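Local coordinates for dipeptidase AC. Metallo peptidase. MEROPS family M19 (Rhodobacter sphaeroides, PDB 3LY0), which probably hydrolyses dipeptides as a zinc-dependent metallodipeptidase and binds a phosphinate mimic of L-Ala-D-Ala beside two zinc ions, at residues 29-34 and 108-113; 42-47 and 316-321; 75-80 and 178-183; 237-242 and 270-275. All coordinates share one frame; numbering follows the deposited sequence.

How the contacts relate
The four contacts lie in one TIM-barrel chain of the membrane dipeptidase family and form two pairs. Contacts 1 and 2 have centres 14 Å apart and touch through the successive helices 27-32 and 42-48, where Trp31 O meets Leu42 N at 2.9 Å. Contacts 3 and 4, with centres 10 Å apart, touch through Gly182, whose O lies 2.8 Å from His237 NE2. Contacts 1 and 3 sit on opposite sides of the chain's centre, with centres about 38 Å apart, and contacts 1 and 4 likewise, about 36 Å apart. Along the sequence, contacts 3 and 4 follow one another between the two segments of contact 2, so 42-47 with 316-321 joins early and late parts of the barrel. Contact 3 alone holds a ligand-pocket residue, Phe178.

Contact 1: residues 29-34 and 108-113; sequences TIWLKG and RAARGR
The indole of Trp31 and the isobutyl group of Leu32, on consecutive residues of one helical turn, meet Ala109 and Ala110 by different parts of their surfaces. Trp31 has CG anti to its backbone N (chi1 171°), which sends the N-H edge of the indole, CD1, NE1 and CZ2, toward the alanines. Ala109 CB lies at the ring edge, near its plane, 4.4 Å from Trp31 CD1, whereas Ala110 CB approaches obliquely, 3.9 Å from Trp31 NE1. The indole N-H itself is spent on Met106 O, one turn back in helix 89-109, so the ring is tied to the same helix it packs against; Trp105 and Phe114 also meet this ring. Leu32 has CG anti to the carbonyl carbon (chi1 -60°), beside its backbone N, and splits its methyls: CD1 stands 4.3 Å from Ala109 CB, while CD2 faces Ala110 and reaches 3.9 Å from Arg113 NH2.

Two helix ends thus abut on the periphery of the barrel, 27-32 against 89-109. After Ala109 the chain makes a type I' turn from Ala110 to Arg113, leading into strand 114-116. Arg113 folds back over this turn through a bend at chi3 (-70°), and its side chain crosses that of Leu32 obliquely. Its NE donates to Ala110 O at 3.3 Å, in the carbonyl plane and on a lone pair; the same oxygen accepts Arg113 N, so two donors from one residue grip it. Water 1 lies at the guanidinium edge, in plane, accepting from Arg113 NH2 and donating to Leu32 O at 2.6 Å.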
loop_
_atom_site.group_PDB
_atom_site.type_symbol
_atom_site.label_atom_id
_atom_site.label_comp_id
_atom_site.label_asym_id
_atom_site.label_seq_id
_atom_site.Cartn_x
_atom_site.Cartn_y
_atom_site.Cartn_z
ATOM N N THR A 29 5.000 11.292 21.164
ATOM C CA THR A 29 5.951 10.234 21.474
ATOM C C THR A 29 5.974 9.170 20.379
ATOM O O THR A 29 7.041 8.778 19.912
ATOM C CB THR A 29 5.641 9.592 22.832
ATOM O OG1 THR A 29 5.782 10.586 23.857
ATOM C CG2 THR A 29 6.597 8.438 23.111
ATOM N N ILE A 30 4.796 8.711 19.964
ATOM C CA ILE A 30 4.720 7.640 18.974
ATOM C C ILE A 30 5.501 8.001 17.711
ATOM O O ILE A 30 6.270 7.201 17.198
ATOM C CB ILE A 30 3.260 7.286 18.619
ATOM C CG1 ILE A 30 2.550 6.685 19.836
ATOM C CG2 ILE A 30 3.207 6.311 17.440
ATOM C CD1 ILE A 30 1.050 6.546 19.653
ATOM N N TRP A 31 5.302 9.215 17.216
ATOM C CA TRP A 31 5.930 9.657 15.975
ATOM C C TRP A 31 7.382 10.084 16.159
ATOM O O TRP A 31 8.259 9.630 15.432
ATOM C CB TRP A 31 5.096 10.807 15.397
ATOM C CG TRP A 31 5.657 11.591 14.220
ATOM C CD1 TRP A 31 5.653 12.950 14.087
ATOM C CD2 TRP A 31 6.259 11.075 13.024
ATOM N NE1 TRP A 31 6.218 13.315 12.886
ATOM C CE2 TRP A 31 6.591 12.182 12.213
ATOM C CE3 TRP A 31 6.543 9.789 12.556
ATOM C CZ2 TRP A 31 7.197 12.040 10.967
ATOM C CZ3 TRP A 31 7.145 9.654 11.315
ATOM C CH2 TRP A 31 7.473 10.771 10.538
ATOM N N LEU A 32 7.638 10.962 17.124
ATOM C CA LEU A 32 8.969 11.547 17.234
ATOM C C LEU A 32 9.981 10.673 17.978
ATOM O O LEU A 32 11.179 10.806 17.763
ATOM C CB LEU A 32 8.889 12.930 17.876
ATOM C CG LEU A 32 8.033 13.931 17.095
ATOM C CD1 LEU A 32 7.999 15.247 17.839
ATOM C CD2 LEU A 32 8.582 14.114 15.683
ATOM N N LYS A 33 9.494 9.794 18.844
ATOM C CA LYS A 33 10.381 8.946 19.641
ATOM C C LYS A 33 10.201 7.455 19.378
ATOM O O LYS A 33 11.138 6.671 19.538
ATOM C CB LYS A 33 10.152 9.216 21.129
ATOM C CG LYS A 33 10.515 10.625 21.566
ATOM C CD LYS A 33 10.326 10.804 23.063
ATOM C CE LYS A 33 10.805 12.173 23.517
ATOM N NZ LYS A 33 10.588 12.366 24.980
ATOM N N GLY A 34 8.997 7.062 18.981
ATOM C CA GLY A 34 8.624 5.662 18.975
ATOM C C GLY A 34 8.063 5.331 20.347
ATOM O O GLY A 34 8.397 6.002 21.329
ATOM N N ARG A 108 4.212 19.135 10.722
ATOM C CA ARG A 108 4.434 20.274 11.611
ATOM C C ARG A 108 5.391 19.893 12.726
ATOM O O ARG A 108 6.347 20.613 13.007
ATOM C CB ARG A 108 3.116 20.785 12.190
ATOM C CG ARG A 108 2.189 21.340 11.118
ATOM C CD ARG A 108 1.060 22.199 11.691
ATOM N NE ARG A 108 0.227 21.493 12.659
ATOM C CZ ARG A 108 -0.769 20.678 12.332
ATOM N NH1 ARG A 108 -1.063 20.479 11.051
ATOM N NH2 ARG A 108 -1.476 20.079 13.279
ATOM N N ALA A 109 5.139 18.745 13.346
ATOM C CA ALA A 109 5.878 18.312 14.535
ATOM C C ALA A 109 7.330 17.938 14.254
ATOM O O ALA A 109 8.191 18.037 15.138
ATOM C CB ALA A 109 5.160 17.131 15.194
ATOM N N ALA A 110 7.606 17.495 13.032
ATOM C CA ALA A 110 8.936 17.004 12.693
ATOM C C ALA A 110 9.882 18.120 12.266
ATOM O O ALA A 110 11.056 17.868 11.987
ATOM C CB ALA A 110 8.853 15.922 11.625
ATOM N N ARG A 111 9.366 19.349 12.214
ATOM C CA ARG A 111 10.206 20.529 11.995
ATOM C C ARG A 111 11.124 20.399 10.775
ATOM O O ARG A 111 12.323 20.688 10.856
ATOM C CB ARG A 111 11.051 20.815 13.242
ATOM C CG ARG A 111 10.515 21.894 14.166
ATOM C CD ARG A 111 9.065 21.671 14.540
ATOM N NE ARG A 111 8.720 22.336 15.793
ATOM C CZ ARG A 111 8.046 23.479 15.885
ATOM N NH1 ARG A 111 7.632 24.102 14.789
ATOM N NH2 ARG A 111 7.785 23.997 17.078
ATOM N N GLY A 112 10.564 19.964 9.652
ATOM C CA GLY A 112 11.306 19.901 8.405
ATOM C C GLY A 112 11.946 18.566 8.062
ATOM O O GLY A 112 12.519 18.414 6.981
ATOM N N ARG A 113 11.869 17.600 8.974
ATOM C CA ARG A 113 12.467 16.282 8.749
ATOM C C ARG A 113 11.527 15.321 8.021
ATOM O O ARG A 113 11.925 14.216 7.639
ATOM C CB ARG A 113 12.897 15.672 10.079
ATOM C CG ARG A 113 14.039 16.421 10.745
ATOM C CD ARG A 113 14.437 15.740 12.031
ATOM N NE ARG A 113 13.409 15.880 13.053
ATOM C CZ ARG A 113 13.249 15.033 14.065
ATOM N NH1 ARG A 113 14.047 13.981 14.177
ATOM N NH2 ARG A 113 12.288 15.233 14.957
HETATM O O HOH W 1 12.632 12.644 16.732
#

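Contact 2: residues 42-47 and 316-321; sequences LPRMKE and IADVTG
Arg44 leaves its helix with CG anti to the carbonyl carbon (chi1 -74°) and bends at chi3, while Asp318 holds its carboxylate in the crowded position between backbone N and carbonyl carbon (chi1 51°). The two side chains cross at about a right angle. Their planar groups are 60° apart, and the salt bridge is long, 3.8 Å from Arg44 NH1 to Asp318 OD2. Water 2 spans the same pair, accepting from NH1 and donating to OD2. The stronger partner of Arg44 is Asp41, which takes NE, and Gly38 O takes NH1.

The Asp318 carboxylate also shapes its own segment: OD1 accepts Thr320 N on its anti lone pair, closing an Asx turn at the start of the 3-10 segment 319-321, and Thr320 OG1 at 2.6 Å on the syn one. This loop leads from barrel strand 301-303 to helix 322-332 and packs here on helix 42-48, the helix preceding strand 50-57. Beneath the polar ends, Val319 CG1 sits 3.5 Å from Arg44 CB and 3.4 Å from Arg44 O. Thr320 CG2, anti to its carbonyl carbon, meets the aliphatic stem where the two side chains cross obliquely, 3.7 Å from Arg44 CG. Water 3 donates to both Glu47 O and Thr320 O.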
loop_
_atom_site.group_PDB
_atom_site.type_symbol
_atom_site.label_atom_id
_atom_site.label_comp_id
_atom_site.label_asym_id
_atom_site.label_seq_id
_atom_site.Cartn_x
_atom_site.Cartn_y
_atom_site.Cartn_z
ATOM N N LEU A 42 9.607 7.960 13.424
ATOM C CA LEU A 42 10.629 8.749 12.737
ATOM C C LEU A 42 12.070 8.249 12.995
ATOM O O LEU A 42 12.834 8.061 12.045
ATOM C CB LEU A 42 10.463 10.243 13.031
ATOM C CG LEU A 42 11.427 11.162 12.271
ATOM C CD1 LEU A 42 11.415 10.875 10.776
ATOM C CD2 LEU A 42 11.101 12.618 12.549
ATOM N N PRO A 43 12.434 8.012 14.271
ATOM C CA PRO A 43 13.798 7.529 14.510
ATOM C C PRO A 43 14.099 6.214 13.793
ATOM O O PRO A 43 15.173 6.090 13.192
ATOM C CB PRO A 43 13.847 7.354 16.030
ATOM C CG PRO A 43 12.847 8.340 16.547
ATOM C CD PRO A 43 11.720 8.287 15.527
ATOM N N ARG A 44 13.187 5.245 13.844
ATOM C CA ARG A 44 13.461 3.977 13.178
ATOM C C ARG A 44 13.495 4.111 11.656
ATOM O O ARG A 44 14.241 3.395 10.988
ATOM C CB ARG A 44 12.504 2.878 13.631
ATOM C CG ARG A 44 12.803 2.354 15.028
ATOM C CD ARG A 44 11.952 1.140 15.361
ATOM N NE ARG A 44 10.538 1.491 15.452
ATOM C CZ ARG A 44 9.543 0.608 15.517
ATOM N NH1 ARG A 44 9.797 -0.695 15.476
ATOM N NH2 ARG A 44 8.288 1.030 15.600
ATOM N N MET A 45 12.684 5.016 11.101
ATOM C CA MET A 45 12.774 5.296 9.669
ATOM C C MET A 45 14.191 5.698 9.292
ATOM O O MET A 45 14.735 5.233 8.292
ATOM C CB MET A 45 11.818 6.428 9.260
ATOM C CG MET A 45 10.331 6.055 9.224
ATOM S SD MET A 45 9.295 7.546 8.914
ATOM C CE MET A 45 7.641 6.779 8.894
ATOM N N LYS A 46 14.791 6.589 10.081
ATOM C CA LYS A 46 16.142 7.041 9.754
ATOM C C LYS A 46 17.151 5.899 9.879
ATOM O O LYS A 46 18.045 5.774 9.049
ATOM C CB LYS A 46 16.569 8.234 10.613
ATOM C CG LYS A 46 15.592 9.401 10.586
ATOM C CD LYS A 46 15.253 9.834 9.163
ATOM C CE LYS A 46 16.454 10.430 8.445
ATOM N NZ LYS A 46 16.059 10.995 7.119
ATOM N N GLU A 47 16.994 5.056 10.893
ATOM C CA GLU A 47 17.924 3.938 11.077
ATOM C C GLU A 47 17.819 2.902 9.963
ATOM O O GLU A 47 18.813 2.296 9.572
ATOM C CB GLU A 47 17.725 3.260 12.439
ATOM C CG GLU A 47 17.966 4.174 13.638
ATOM C CD GLU A 47 19.296 4.921 13.557
ATOM O OE1 GLU A 47 20.318 4.313 13.189
ATOM O OE2 GLU A 47 19.315 6.128 13.858
ATOM N N ILE A 316 12.640 -9.297 8.708
ATOM C CA ILE A 316 12.482 -7.851 8.548
ATOM C C ILE A 316 12.060 -7.223 9.878
ATOM O O ILE A 316 12.735 -6.329 10.380
ATOM C CB ILE A 316 11.459 -7.514 7.448
ATOM C CG1 ILE A 316 11.900 -8.115 6.109
ATOM C CG2 ILE A 316 11.305 -6.001 7.300
ATOM C CD1 ILE A 316 10.858 -7.988 4.995
ATOM N N ALA A 317 10.953 -7.710 10.438
ATOM C CA ALA A 317 10.475 -7.339 11.785
ATOM C C ALA A 317 9.891 -5.933 11.939
ATOM O O ALA A 317 8.854 -5.753 12.579
ATOM C CB ALA A 317 11.559 -7.590 12.840
ATOM N N ASP A 318 10.559 -4.940 11.370
ATOM C CA ASP A 318 10.069 -3.567 11.395
ATOM C C ASP A 318 10.916 -2.798 10.397
ATOM O O ASP A 318 11.689 -3.401 9.653
ATOM C CB ASP A 318 10.188 -2.973 12.797
ATOM C CG ASP A 318 11.571 -3.150 13.388
ATOM O OD1 ASP A 318 12.547 -2.672 12.776
ATOM O OD2 ASP A 318 11.677 -3.787 14.456
ATOM N N VAL A 319 10.774 -1.477 10.365
ATOM C CA VAL A 319 11.452 -0.697 9.336
ATOM C C VAL A 319 12.985 -0.779 9.438
ATOM O O VAL A 319 13.685 -0.573 8.440
ATOM C CB VAL A 319 10.972 0.771 9.306
ATOM C CG1 VAL A 319 11.460 1.522 10.533
ATOM C CG2 VAL A 319 11.454 1.469 8.029
ATOM N N THR A 320 13.509 -1.104 10.623
ATOM C CA THR A 320 14.968 -1.222 10.762
ATOM C C THR A 320 15.491 -2.498 10.104
ATOM O O THR A 320 16.706 -2.725 10.048
ATOM C CB THR A 320 15.452 -1.160 12.235
ATOM O OG1 THR A 320 15.118 -2.376 12.924
ATOM C CG2 THR A 320 14.866 0.044 12.954
ATOM N N GLY A 321 14.581 -3.335 9.616
ATOM C CA GLY A 321 14.968 -4.547 8.913
ATOM C C GLY A 321 15.196 -4.371 7.416
ATOM O O GLY A 321 15.563 -5.325 6.731
HETATM O O HOH W 2 12.501 -2.089 16.392
HETATM O O HOH W 3 18.575 -0.435 10.671
#

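Contact 3: residues 75-80 and 178-183; sequences DAPPFE and FRFPGS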
loop_
_atom_site.group_PDB
_atom_site.type_symbol
_atom_site.label_atom_id
_atom_site.label_comp_id
_atom_site.label_asym_id
_atom_site.label_seq_id
_atom_site.Cartn_x
_atom_site.Cartn_y
_atom_site.Cartn_z
ATOM N N ASP A 75 -4.340 -17.567 10.708
ATOM C CA ASP A 75 -3.223 -18.397 11.171
ATOM C C ASP A 75 -3.265 -19.803 10.580
ATOM O O ASP A 75 -2.228 -20.445 10.428
ATOM C CB ASP A 75 -3.225 -18.534 12.699
ATOM C CG ASP A 75 -2.829 -17.257 13.410
ATOM O OD1 ASP A 75 -2.208 -16.376 12.776
ATOM O OD2 ASP A 75 -3.133 -17.143 14.617
ATOM N N ALA A 76 -4.463 -20.287 10.273
ATOM C CA ALA A 76 -4.628 -21.670 9.840
ATOM C C ALA A 76 -5.485 -21.798 8.591
ATOM O O ALA A 76 -6.681 -22.073 8.674
ATOM C CB ALA A 76 -5.206 -22.519 10.970
ATOM N N PRO A 77 -4.872 -21.593 7.420
ATOM C CA PRO A 77 -5.562 -21.817 6.151
ATOM C C PRO A 77 -5.907 -23.292 6.016
ATOM O O PRO A 77 -5.246 -24.123 6.647
ATOM C CB PRO A 77 -4.509 -21.427 5.099
ATOM C CG PRO A 77 -3.461 -20.670 5.837
ATOM C CD PRO A 77 -3.468 -21.193 7.232
ATOM N N PRO A 78 -6.915 -23.618 5.199
ATOM C CA PRO A 78 -7.679 -22.667 4.380
ATOM C C PRO A 78 -8.587 -21.783 5.222
ATOM O O PRO A 78 -9.083 -22.220 6.264
ATOM C CB PRO A 78 -8.548 -23.569 3.496
ATOM C CG PRO A 78 -8.094 -24.981 3.757
ATOM C CD PRO A 78 -7.417 -24.997 5.071
ATOM N N PHE A 79 -8.811 -20.554 4.768
ATOM C CA PHE A 79 -9.720 -19.652 5.455
ATOM C C PHE A 79 -10.434 -18.721 4.483
ATOM O O PHE A 79 -10.000 -18.529 3.339
ATOM C CB PHE A 79 -8.976 -18.827 6.511
ATOM C CG PHE A 79 -7.938 -17.898 5.938
ATOM C CD1 PHE A 79 -8.309 -16.692 5.351
ATOM C CD2 PHE A 79 -6.596 -18.229 5.989
ATOM C CE1 PHE A 79 -7.347 -15.827 4.823
ATOM C CE2 PHE A 79 -5.631 -17.375 5.464
ATOM C CZ PHE A 79 -6.008 -16.169 4.884
ATOM N N GLU A 80 -11.529 -18.137 4.963
ATOM C CA GLU A 80 -12.328 -17.166 4.228
ATOM C C GLU A 80 -12.902 -16.226 5.267
ATOM O O GLU A 80 -13.678 -16.654 6.116
ATOM C CB GLU A 80 -13.517 -17.833 3.549
ATOM C CG GLU A 80 -13.233 -18.760 2.394
ATOM C CD GLU A 80 -14.513 -19.095 1.650
ATOM O OE1 GLU A 80 -15.284 -18.161 1.353
ATOM O OE2 GLU A 80 -14.765 -20.287 1.376
ATOM N N PHE A 178 -10.679 -11.549 2.348
ATOM C CA PHE A 178 -9.434 -12.255 2.633
ATOM C C PHE A 178 -9.695 -13.748 2.639
ATOM O O PHE A 178 -10.446 -14.247 3.478
ATOM C CB PHE A 178 -8.871 -11.824 3.980
ATOM C CG PHE A 178 -8.510 -10.380 4.035
ATOM C CD1 PHE A 178 -7.333 -9.928 3.452
ATOM C CD2 PHE A 178 -9.352 -9.464 4.645
ATOM C CE1 PHE A 178 -6.999 -8.590 3.487
ATOM C CE2 PHE A 178 -9.021 -8.125 4.688
ATOM C CZ PHE A 178 -7.843 -7.685 4.106
ATOM N N ARG A 179 -9.079 -14.460 1.699
ATOM C CA ARG A 179 -9.301 -15.893 1.574
ATOM C C ARG A 179 -8.039 -16.572 1.064
ATOM O O ARG A 179 -7.278 -15.993 0.297
ATOM C CB ARG A 179 -10.462 -16.137 0.610
ATOM C CG ARG A 179 -10.663 -17.557 0.148
ATOM C CD ARG A 179 -11.791 -17.592 -0.874
ATOM N NE ARG A 179 -13.028 -17.072 -0.299
ATOM C CZ ARG A 179 -13.888 -16.265 -0.918
ATOM N NH1 ARG A 179 -13.679 -15.868 -2.167
ATOM N NH2 ARG A 179 -14.979 -15.866 -0.287
ATOM N N PHE A 180 -7.811 -17.807 1.496
ATOM C CA PHE A 180 -6.727 -18.615 0.945
ATOM C C PHE A 180 -7.125 -20.083 1.010
ATOM O O PHE A 180 -7.545 -20.544 2.064
ATOM C CB PHE A 180 -5.431 -18.435 1.734
ATOM C CG PHE A 180 -4.263 -19.177 1.135
ATOM C CD1 PHE A 180 -3.387 -18.530 0.274
ATOM C CD2 PHE A 180 -4.065 -20.526 1.400
ATOM C CE1 PHE A 180 -2.329 -19.205 -0.291
ATOM C CE2 PHE A 180 -3.004 -21.220 0.833
ATOM C CZ PHE A 180 -2.128 -20.559 -0.017
ATOM N N PRO A 181 -6.995 -20.817 -0.106
ATOM C CA PRO A 181 -6.615 -20.301 -1.421
ATOM C C PRO A 181 -7.856 -19.777 -2.135
ATOM O O PRO A 181 -8.976 -20.172 -1.801
ATOM C CB PRO A 181 -6.092 -21.553 -2.130
ATOM C CG PRO A 181 -6.947 -22.630 -1.580
ATOM C CD PRO A 181 -7.095 -22.294 -0.117
ATOM N N GLY A 182 -7.677 -18.882 -3.095
ATOM C CA GLY A 182 -8.802 -18.440 -3.886
ATOM C C GLY A 182 -8.418 -17.459 -4.970
ATOM O O GLY A 182 -7.397 -16.783 -4.877
ATOM N N SER A 183 -9.256 -17.395 -5.996
ATOM C CA SER A 183 -9.097 -16.474 -7.107
ATOM C C SER A 183 -9.466 -15.061 -6.663
ATOM O O SER A 183 -10.311 -14.891 -5.792
ATOM C CB SER A 183 -10.029 -16.906 -8.239
ATOM O OG SER A 183 -10.269 -15.872 -9.175
#
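Glu80 and Arg179 form a salt bridge of 2.8 Å between Glu80 OE1 and Arg179 NH2, the shortest polar pair of the contact. The two side chains lie alongside each other and point the same way, but carboxylate and guanidinium are turned 89° apart. With an N-H...O angle of 127° the hydrogen bond within the bridge is weak, so attraction of charges probably outweighs directional bonding. Two straighter bonds hold the backbones: Phe79 N donates to Phe180 O at 3.0 Å and Phe180 N to Phe79 O at 3.0 Å, both in the acceptor's carbonyl plane. This reciprocal couple makes Phe79 and Phe180 the hydrogen-bonded pair of a two-strand antiparallel ribbon, with Glu80 and Arg179 the adjoining non-hydrogen-bonded pair.

On the face away from the salt bridge, Phe79 has its ring in the crowded position between backbone N and carbonyl carbon (chi1 64°), which swings it across to the partner strand. Phe180 CB sits over one face of that ring, a CH-pi contact at 4.2 Å from the centroid, and Phe178 O lies at its edge. Phe180, with CG anti to its backbone N, carries its own ring toward Pro77, whose CB comes within 3.8 Å of Phe180 CD2. Pro78 and Pro181, each following a cis peptide bond, meet farther along. The ribbon therefore carries the Glu80-Arg179 charge pair on one face and the aromatic rings of Phe79 and Phe180 on the other, next to Phe178, whose side chain touches the phosphinate inhibitor.

Contact 4: residues 237-242 and 270-275; sequences HAVTPS and LREDGR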
loop_
_atom_site.group_PDB
_atom_site.type_symbol
_atom_site.label_atom_id
_atom_site.label_comp_id
_atom_site.label_asym_id
_atom_site.label_seq_id
_atom_site.Cartn_x
_atom_site.Cartn_y
_atom_site.Cartn_z
ATOM N N HIS A 237 0.058 -14.094 -7.408
ATOM C CA HIS A 237 -0.905 -15.166 -7.170
ATOM C C HIS A 237 -0.345 -16.533 -7.552
ATOM O O HIS A 237 -0.674 -17.540 -6.926
ATOM C CB HIS A 237 -2.185 -14.888 -7.950
ATOM C CG HIS A 237 -3.349 -15.705 -7.498
ATOM N ND1 HIS A 237 -3.631 -16.949 -8.018
ATOM C CD2 HIS A 237 -4.289 -15.467 -6.553
ATOM C CE1 HIS A 237 -4.706 -17.435 -7.423
ATOM N NE2 HIS A 237 -5.123 -16.556 -6.531
ATOM N N ALA A 238 0.501 -16.554 -8.579
ATOM C CA ALA A 238 1.084 -17.804 -9.067
ATOM C C ALA A 238 1.984 -18.440 -8.017
ATOM O O ALA A 238 2.195 -19.656 -8.038
ATOM C CB ALA A 238 1.844 -17.563 -10.365
ATOM N N VAL A 239 2.509 -17.634 -7.100
ATOM C CA VAL A 239 3.344 -18.128 -6.011
ATOM C C VAL A 239 2.519 -18.400 -4.753
ATOM O O VAL A 239 2.656 -19.457 -4.129
ATOM C CB VAL A 239 4.476 -17.125 -5.698
ATOM C CG1 VAL A 239 5.301 -17.573 -4.515
ATOM C CG2 VAL A 239 5.349 -16.910 -6.931
ATOM N N THR A 240 1.674 -17.439 -4.382
ATOM C CA THR A 240 0.805 -17.564 -3.215
ATOM C C THR A 240 -0.617 -17.209 -3.637
ATOM O O THR A 240 -0.915 -16.040 -3.872
ATOM C CB THR A 240 1.228 -16.568 -2.114
ATOM O OG1 THR A 240 2.543 -16.891 -1.654
ATOM C CG2 THR A 240 0.252 -16.589 -0.934
ATOM N N PRO A 241 -1.498 -18.216 -3.758
ATOM C CA PRO A 241 -2.856 -17.996 -4.277
ATOM C C PRO A 241 -3.821 -17.405 -3.249
ATOM O O PRO A 241 -4.895 -17.957 -2.991
ATOM C CB PRO A 241 -3.295 -19.403 -4.689
ATOM C CG PRO A 241 -2.562 -20.284 -3.726
ATOM C CD PRO A 241 -1.200 -19.652 -3.609
ATOM N N SER A 242 -3.433 -16.264 -2.688
ATOM C CA SER A 242 -4.314 -15.447 -1.858
ATOM C C SER A 242 -5.209 -14.591 -2.749
ATOM O O SER A 242 -4.772 -14.120 -3.793
ATOM C CB SER A 242 -3.479 -14.520 -0.973
ATOM O OG SER A 242 -4.274 -13.462 -0.446
ATOM N N LEU A 270 2.977 -13.715 1.137
ATOM C CA LEU A 270 4.318 -14.122 0.706
ATOM C C LEU A 270 4.532 -15.633 0.777
ATOM O O LEU A 270 5.105 -16.223 -0.126
ATOM C CB LEU A 270 5.379 -13.456 1.590
ATOM C CG LEU A 270 5.664 -11.963 1.395
ATOM C CD1 LEU A 270 6.573 -11.434 2.490
ATOM C CD2 LEU A 270 6.290 -11.708 0.031
ATOM N N ARG A 271 4.091 -16.242 1.875
ATOM C CA ARG A 271 4.325 -17.672 2.088
ATOM C C ARG A 271 3.522 -18.497 1.095
ATOM O O ARG A 271 2.371 -18.197 0.807
ATOM C CB ARG A 271 3.911 -18.053 3.509
ATOM C CG ARG A 271 4.723 -17.386 4.597
ATOM C CD ARG A 271 4.077 -17.594 5.953
ATOM N NE ARG A 271 4.014 -19.017 6.270
ATOM C CZ ARG A 271 4.639 -19.583 7.295
ATOM N NH1 ARG A 271 5.362 -18.846 8.125
ATOM N NH2 ARG A 271 4.529 -20.890 7.492
ATOM N N GLU A 272 4.118 -19.558 0.572
ATOM C CA GLU A 272 3.378 -20.391 -0.361
ATOM C C GLU A 272 2.177 -21.055 0.318
ATOM O O GLU A 272 1.183 -21.355 -0.342
ATOM C CB GLU A 272 4.290 -21.438 -0.994
ATOM C CG GLU A 272 5.268 -20.860 -2.010
ATOM C CD GLU A 272 6.152 -21.927 -2.634
ATOM O OE1 GLU A 272 5.845 -23.125 -2.473
ATOM O OE2 GLU A 272 7.154 -21.566 -3.284
ATOM N N ASP A 273 2.266 -21.252 1.632
ATOM C CA ASP A 273 1.163 -21.837 2.410
ATOM C C ASP A 273 0.120 -20.816 2.885
ATOM O O ASP A 273 -0.872 -21.181 3.507
ATOM C CB ASP A 273 1.689 -22.665 3.596
ATOM C CG ASP A 273 2.432 -21.828 4.634
ATOM O OD1 ASP A 273 2.214 -20.604 4.715
ATOM O OD2 ASP A 273 3.239 -22.407 5.394
ATOM N N GLY A 274 0.349 -19.537 2.609
ATOM C CA GLY A 274 -0.636 -18.512 2.909
ATOM C C GLY A 274 -0.941 -18.288 4.381
ATOM O O GLY A 274 -1.963 -17.687 4.716
ATOM N N ARG A 275 -0.050 -18.762 5.250
ATOM C CA ARG A 275 -0.230 -18.648 6.694
ATOM C C ARG A 275 0.220 -17.278 7.173
ATOM O O ARG A 275 0.973 -16.592 6.486
ATOM C CB ARG A 275 0.592 -19.718 7.426
ATOM C CG ARG A 275 0.078 -21.145 7.296
ATOM C CD ARG A 275 0.895 -22.073 8.184
ATOM N NE ARG A 275 0.934 -21.579 9.559
ATOM C CZ ARG A 275 1.763 -22.027 10.498
ATOM N NH1 ARG A 275 2.637 -22.988 10.216
ATOM N NH2 ARG A 275 1.722 -21.510 11.720
#
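A type I beta turn from Arg271 to Gly274, just after helix 267-270, meets the loop that follows barrel strand 230-231. Leu270 O lies close by, 3.1 Å from Thr240 OG1, but the hydroxyl's hydrogen bond across the contact goes to Arg271 O. That oxygen is the main acceptor, receiving Thr240 OG1 at 2.8 Å and also Gly274 N, the bond that closes the turn. The hydroxyl comes from above the carbonyl plane, 71° out of it, rather than along a lone pair, and OG1 is further bonded to His288. Thr240 reaches this position with OG1 anti to its own carbonyl carbon (chi1 -64°). Next, the stem of Glu272, extended beyond CG, crosses Val239 obliquely, its CG 3.6 Å from Val239 O, while its carboxylate goes to Arg287. Asp273 faces away from 237-242 and stiffens the turn: Arg271 grips it side-on, NE to OD1 and NH2 to OD2, each on a syn lone pair with the guanidinium nearly coplanar. Asp273 OD1 also accepts Arg275 N from above the carboxylate plane, completing an Asx turn. At Gly274, positive phi (65°) suits a residue without a side chain, and its CA lies 4.4 Å from Thr240 CG2.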